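Local coordinates for Blr3880 protein (Bradyrhizobium japonicum, PDB 2OOD) that probably catalyses the zinc-dependent hydrolytic deamination of guanine to xanthine and ammonia, a step of purine degradation, at residues A126-T134 with V453-Y464. Numbering follows the deposited sequence.
Sequences ALLAAGTTT and VDETWVMGKRLY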
ATOM      1  N   ALA A 126     -16.219  10.123  -2.345  1.00 33.34           N
ATOM      2  CA  ALA A 126     -15.040   9.318  -2.053  1.00 32.85           C
ATOM      3  C   ALA A 126     -13.976  10.147  -1.342  1.00 32.67           C
ATOM      4  O   ALA A 126     -13.322   9.666  -0.419  1.00 30.75           O
ATOM      5  CB  ALA A 126     -14.478   8.739  -3.331  1.00 32.22           C
ATOM      6  N   LEU A 127     -13.807  11.392  -1.775  1.00 32.17           N
ATOM      7  CA  LEU A 127     -12.830  12.283  -1.173  1.00 32.84           C
ATOM      8  C   LEU A 127     -13.152  12.620   0.276  1.00 33.99           C
ATOM      9  O   LEU A 127     -12.260  12.683   1.117  1.00 34.83           O
ATOM     10  CB  LEU A 127     -12.723  13.582  -1.974  1.00 32.36           C
ATOM     11  CG  LEU A 127     -11.886  13.541  -3.252  1.00 33.04           C
ATOM     12  CD1 LEU A 127     -11.893  14.909  -3.908  1.00 32.51           C
ATOM     13  CD2 LEU A 127     -10.467  13.119  -2.915  1.00 31.81           C
ATOM     14  N   LEU A 128     -14.428  12.843   0.569  1.00 34.21           N
ATOM     15  CA  LEU A 128     -14.842  13.185   1.921  1.00 34.14           C
ATOM     16  C   LEU A 128     -14.739  11.991   2.862  1.00 33.83           C
ATOM     17  O   LEU A 128     -14.313  12.129   4.011  1.00 34.42           O
ATOM     18  CB  LEU A 128     -16.274  13.730   1.911  1.00 33.43           C
ATOM     19  CG  LEU A 128     -16.457  15.089   1.230  1.00 33.28           C
ATOM     20  CD1 LEU A 128     -17.935  15.393   1.136  1.00 33.05           C
ATOM     21  CD2 LEU A 128     -15.733  16.179   2.002  1.00 31.68           C
ATOM     22  N   ALA A 129     -15.133  10.821   2.376  1.00 33.71           N
ATOM     23  CA  ALA A 129     -15.074   9.613   3.181  1.00 31.98           C
ATOM     24  C   ALA A 129     -13.620   9.236   3.386  1.00 32.37           C
ATOM     25  O   ALA A 129     -13.304   8.382   4.210  1.00 33.83           O
ATOM     26  CB  ALA A 129     -15.805   8.490   2.483  1.00 31.42           C
ATOM     27  N   ALA A 130     -12.732   9.886   2.638  1.00 32.50           N
ATOM     28  CA  ALA A 130     -11.304   9.604   2.726  1.00 32.09           C
ATOM     29  C   ALA A 130     -10.532  10.623   3.557  1.00 31.81           C
ATOM     30  O   ALA A 130      -9.369  10.405   3.872  1.00 31.96           O
ATOM     31  CB  ALA A 130     -10.709   9.512   1.330  1.00 30.33           C
ATOM     32  N   GLY A 131     -11.172  11.732   3.905  1.00 31.33           N
ATOM     33  CA  GLY A 131     -10.503  12.739   4.707  1.00 31.28           C
ATOM     34  C   GLY A 131     -10.039  13.964   3.942  1.00 32.13           C
ATOM     35  O   GLY A 131      -9.545  14.918   4.543  1.00 33.33           O
ATOM     36  N   THR A 132     -10.197  13.946   2.621  1.00 32.20           N
ATOM     37  CA  THR A 132      -9.783  15.065   1.775  1.00 31.70           C
ATOM     38  C   THR A 132     -10.881  16.101   1.657  1.00 31.39           C
ATOM     39  O   THR A 132     -11.980  15.791   1.217  1.00 31.78           O
ATOM     40  CB  THR A 132      -9.423  14.605   0.343  1.00 30.30           C
ATOM     41  OG1 THR A 132      -8.305  13.711   0.388  1.00 30.51           O
ATOM     42  CG2 THR A 132      -9.061  15.796  -0.522  1.00 29.21           C
ATOM     43  N   THR A 133     -10.574  17.333   2.042  1.00 32.13           N
ATOM     44  CA  THR A 133     -11.538  18.417   1.967  1.00 31.88           C
ATOM     45  C   THR A 133     -11.206  19.399   0.845  1.00 32.96           C
ATOM     46  O   THR A 133     -12.073  20.144   0.396  1.00 33.67           O
ATOM     47  CB  THR A 133     -11.604  19.188   3.293  1.00 31.53           C
ATOM     48  OG1 THR A 133     -10.300  19.662   3.638  1.00 30.71           O
ATOM     49  CG2 THR A 133     -12.113  18.299   4.392  1.00 28.95           C
ATOM     50  N   THR A 134      -9.952  19.396   0.395  1.00 33.71           N
ATOM     51  CA  THR A 134      -9.504  20.286  -0.681  1.00 33.86           C
ATOM     52  C   THR A 134      -8.642  19.510  -1.672  1.00 34.01           C
ATOM     53  O   THR A 134      -7.804  18.700  -1.274  1.00 34.08           O
ATOM     54  CB  THR A 134      -8.673  21.467  -0.128  1.00 35.27           C
ATOM     55  OG1 THR A 134      -9.450  22.198   0.836  1.00 38.67           O
ATOM     56  CG2 THR A 134      -8.254  22.399  -1.251  1.00 32.89           C
ATOM     57  N   VAL A 453     -10.808   7.607   9.313  1.00 31.98           N
ATOM     58  CA  VAL A 453     -11.501   8.866   9.097  1.00 33.30           C
ATOM     59  C   VAL A 453     -12.917   8.689   9.630  1.00 34.36           C
ATOM     60  O   VAL A 453     -13.746   8.023   9.010  1.00 33.95           O
ATOM     61  CB  VAL A 453     -11.544   9.220   7.603  1.00 32.33           C
ATOM     62  CG1 VAL A 453     -12.307  10.519   7.386  1.00 31.40           C
ATOM     63  CG2 VAL A 453     -10.140   9.336   7.079  1.00 31.38           C
ATOM     64  N   ASP A 454     -13.183   9.280  10.791  1.00 36.12           N
ATOM     65  CA  ASP A 454     -14.493   9.156  11.416  1.00 36.73           C
ATOM     66  C   ASP A 454     -15.452  10.292  11.057  1.00 36.44           C
ATOM     67  O   ASP A 454     -16.648  10.067  10.880  1.00 36.99           O
ATOM     68  CB  ASP A 454     -14.334   9.063  12.932  1.00 37.59           C
ATOM     69  CG  ASP A 454     -15.567   8.502  13.609  1.00 39.78           C
ATOM     70  OD1 ASP A 454     -15.992   7.384  13.239  1.00 40.00           O
ATOM     71  OD2 ASP A 454     -16.109   9.179  14.508  1.00 41.61           O
ATOM     72  N   GLU A 455     -14.937  11.508  10.946  1.00 35.07           N
ATOM     73  CA  GLU A 455     -15.778  12.641  10.598  1.00 35.02           C
ATOM     74  C   GLU A 455     -15.001  13.616   9.731  1.00 34.86           C
ATOM     75  O   GLU A 455     -13.826  13.868   9.981  1.00 35.30           O
ATOM     76  CB  GLU A 455     -16.257  13.362  11.862  1.00 35.32           C
ATOM     77  CG  GLU A 455     -17.129  12.525  12.786  1.00 35.52           C
ATOM     78  CD  GLU A 455     -17.605  13.303  14.006  1.00 36.75           C
ATOM     79  OE1 GLU A 455     -17.620  14.553  13.941  1.00 36.76           O
ATOM     80  OE2 GLU A 455     -17.977  12.665  15.019  1.00 36.10           O
ATOM     81  N   THR A 456     -15.656  14.153   8.708  1.00 34.15           N
ATOM     82  CA  THR A 456     -15.024  15.126   7.824  1.00 34.82           C
ATOM     83  C   THR A 456     -15.901  16.376   7.839  1.00 35.16           C
ATOM     84  O   THR A 456     -17.085  16.306   7.535  1.00 36.18           O
ATOM     85  CB  THR A 456     -14.919  14.608   6.371  1.00 33.79           C
ATOM     86  OG1 THR A 456     -14.190  13.379   6.348  1.00 33.55           O
ATOM     87  CG2 THR A 456     -14.199  15.619   5.507  1.00 32.47           C
ATOM     88  N   TRP A 457     -15.320  17.514   8.203  1.00 35.87           N
ATOM     89  CA  TRP A 457     -16.062  18.765   8.271  1.00 35.27           C
ATOM     90  C   TRP A 457     -15.567  19.767   7.238  1.00 35.57           C
ATOM     91  O   TRP A 457     -14.378  19.840   6.956  1.00 36.32           O
ATOM     92  CB  TRP A 457     -15.919  19.385   9.667  1.00 35.80           C
ATOM     93  CG  TRP A 457     -16.489  18.551  10.791  1.00 36.90           C
ATOM     94  CD1 TRP A 457     -16.143  17.274  11.121  1.00 37.25           C
ATOM     95  CD2 TRP A 457     -17.492  18.952  11.739  1.00 37.05           C
ATOM     96  NE1 TRP A 457     -16.865  16.854  12.215  1.00 36.85           N
ATOM     97  CE2 TRP A 457     -17.699  17.865  12.612  1.00 36.94           C
ATOM     98  CE3 TRP A 457     -18.232  20.125  11.934  1.00 37.63           C
ATOM     99  CZ2 TRP A 457     -18.623  17.918  13.666  1.00 36.97           C
ATOM    100  CZ3 TRP A 457     -19.152  20.174  12.990  1.00 36.48           C
ATOM    101  CH2 TRP A 457     -19.334  19.080  13.835  1.00 36.43           C
ATOM    102  N   VAL A 458     -16.487  20.545   6.688  1.00 35.93           N
ATOM    103  CA  VAL A 458     -16.147  21.561   5.708  1.00 36.13           C
ATOM    104  C   VAL A 458     -16.853  22.845   6.116  1.00 38.85           C
ATOM    105  O   VAL A 458     -18.084  22.899   6.134  1.00 38.16           O
ATOM    106  CB  VAL A 458     -16.628  21.169   4.308  1.00 34.83           C
ATOM    107  CG1 VAL A 458     -16.250  22.240   3.313  1.00 33.52           C
ATOM    108  CG2 VAL A 458     -16.029  19.851   3.915  1.00 34.16           C
HETATM  109  N   MSE A 459     -16.078  23.872   6.451  1.00 40.41           N
HETATM  110  CA  MSE A 459     -16.643  25.155   6.858  1.00 42.16           C
HETATM  111  C   MSE A 459     -17.504  25.049   8.123  1.00 41.91           C
HETATM  112  O   MSE A 459     -18.597  25.610   8.185  1.00 42.26           O
HETATM  113  CB  MSE A 459     -17.483  25.739   5.720  1.00 45.53           C
HETATM  114  CG  MSE A 459     -16.676  26.204   4.538  1.00 51.64           C
HETATM  115 SE   MSE A 459     -15.505  27.712   5.000  1.00 59.10          SE
HETATM  116  CE  MSE A 459     -16.539  29.157   4.183  1.00 60.49           C
ATOM    117  N   GLY A 460     -17.018  24.326   9.124  1.00 40.38           N
ATOM    118  CA  GLY A 460     -17.773  24.195  10.358  1.00 40.19           C
ATOM    119  C   GLY A 460     -19.037  23.362  10.240  1.00 39.86           C
ATOM    120  O   GLY A 460     -19.831  23.282  11.180  1.00 39.22           O
ATOM    121  N   LYS A 461     -19.216  22.731   9.087  1.00 39.46           N
ATOM    122  CA  LYS A 461     -20.386  21.901   8.829  1.00 38.67           C
ATOM    123  C   LYS A 461     -19.937  20.444   8.669  1.00 38.00           C
ATOM    124  O   LYS A 461     -19.048  20.155   7.872  1.00 38.91           O
ATOM    125  CB  LYS A 461     -21.057  22.385   7.541  1.00 39.63           C
ATOM    126  CG  LYS A 461     -22.569  22.537   7.609  1.00 42.04           C
ATOM    127  CD  LYS A 461     -23.008  23.979   7.340  1.00 43.64           C
ATOM    128  CE  LYS A 461     -22.604  24.906   8.486  1.00 44.62           C
ATOM    129  NZ  LYS A 461     -22.967  26.332   8.207  1.00 44.50           N
ATOM    130  N   ARG A 462     -20.533  19.522   9.417  1.00 36.77           N
ATOM    131  CA  ARG A 462     -20.144  18.122   9.286  1.00 36.24           C
ATOM    132  C   ARG A 462     -20.763  17.466   8.060  1.00 36.14           C
ATOM    133  O   ARG A 462     -21.932  17.094   8.077  1.00 36.36           O
ATOM    134  CB  ARG A 462     -20.543  17.315  10.517  1.00 36.05           C
ATOM    135  CG  ARG A 462     -20.048  15.879  10.441  1.00 37.47           C
ATOM    136  CD  ARG A 462     -20.355  15.089  11.701  1.00 40.20           C
ATOM    137  NE  ARG A 462     -21.758  14.693  11.782  1.00 43.72           N
ATOM    138  CZ  ARG A 462     -22.330  14.188  12.871  1.00 45.87           C
ATOM    139  NH1 ARG A 462     -21.621  14.019  13.984  1.00 47.93           N
ATOM    140  NH2 ARG A 462     -23.612  13.843  12.848  1.00 47.06           N
ATOM    141  N   LEU A 463     -19.974  17.310   6.998  1.00 36.06           N
ATOM    142  CA  LEU A 463     -20.463  16.693   5.765  1.00 35.03           C
ATOM    143  C   LEU A 463     -20.422  15.170   5.762  1.00 34.65           C
ATOM    144  O   LEU A 463     -21.209  14.534   5.067  1.00 35.67           O
ATOM    145  CB  LEU A 463     -19.682  17.216   4.555  1.00 34.52           C
ATOM    146  CG  LEU A 463     -20.147  18.557   3.977  1.00 35.10           C
ATOM    147  CD1 LEU A 463     -20.209  19.589   5.079  1.00 34.81           C
ATOM    148  CD2 LEU A 463     -19.205  19.006   2.875  1.00 33.40           C
ATOM    149  N   TYR A 464     -19.529  14.577   6.542  1.00 33.15           N
ATOM    150  CA  TYR A 464     -19.421  13.124   6.569  1.00 32.60           C
ATOM    151  C   TYR A 464     -19.286  12.580   7.980  1.00 34.27           C
ATOM    152  O   TYR A 464     -18.782  13.261   8.861  1.00 35.82           O
ATOM    153  CB  TYR A 464     -18.212  12.689   5.743  1.00 31.76           C
ATOM    154  CG  TYR A 464     -17.858  11.228   5.872  1.00 29.15           C
ATOM    155  CD1 TYR A 464     -18.648  10.250   5.304  1.00 27.73           C
ATOM    156  CD2 TYR A 464     -16.725  10.830   6.559  1.00 28.54           C
ATOM    157  CE1 TYR A 464     -18.319   8.906   5.413  1.00 26.60           C
ATOM    158  CE2 TYR A 464     -16.388   9.486   6.674  1.00 28.07           C
ATOM    159  CZ  TYR A 464     -17.188   8.529   6.097  1.00 27.83           C
ATOM    160  OH  TYR A 464     -16.849   7.195   6.192  1.00 27.41           O
TER
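The ring of Y464 turns one face to the end of helix 113-129: A129 CA sits almost over its centre, 3.7 Å from the centroid, a CH-pi contact, while V453 O lies at the ring edge in plane. On the other side of the hairpin, the W457 indole carries R462 CB over one face; at its edge lie G460 C and E455 OE1, whose anti lone pair takes a hydrogen bond from W457 NE1 at 3.0 Å. A129 CB adds to the Y464 contact against CZ and CE1, and L128 O approaches CD2 obliquely. CG anti to the backbone N (chi1 171°) carries the Y464 ring out to A129, face on. Replacing Y464 with an alanine would remove the ring and probably leave A129 uncovered, with a gap between helix end and hairpin. The contact joins the turn between helix 113-129 and strand 132-138 of the amidohydrolase TIM barrel to the C-terminal hairpin, closed by a type I' turn from V458 to K461. A classic beta bulge sets L463 and Y464 both opposite T456, and both reach the helix end. That helix stops in a Schellman motif at G131. L128 O accepts from T456 OG1 at 2.7 Å, with a C=O...donor angle of 153° and the donor tilted 19° from the carbonyl plane; G131 N shares this oxygen. V453 CG2 rests on A130 O at 3.5 Å. T456 CG2 meets T133 CG2 at 3.6 Å and L128 CD2 at 3.9 Å. L128 spreads its methyls, CD2 to V458 CG2 and CD1 to L463 CD2. A129 packs further on L416 of the second subunit.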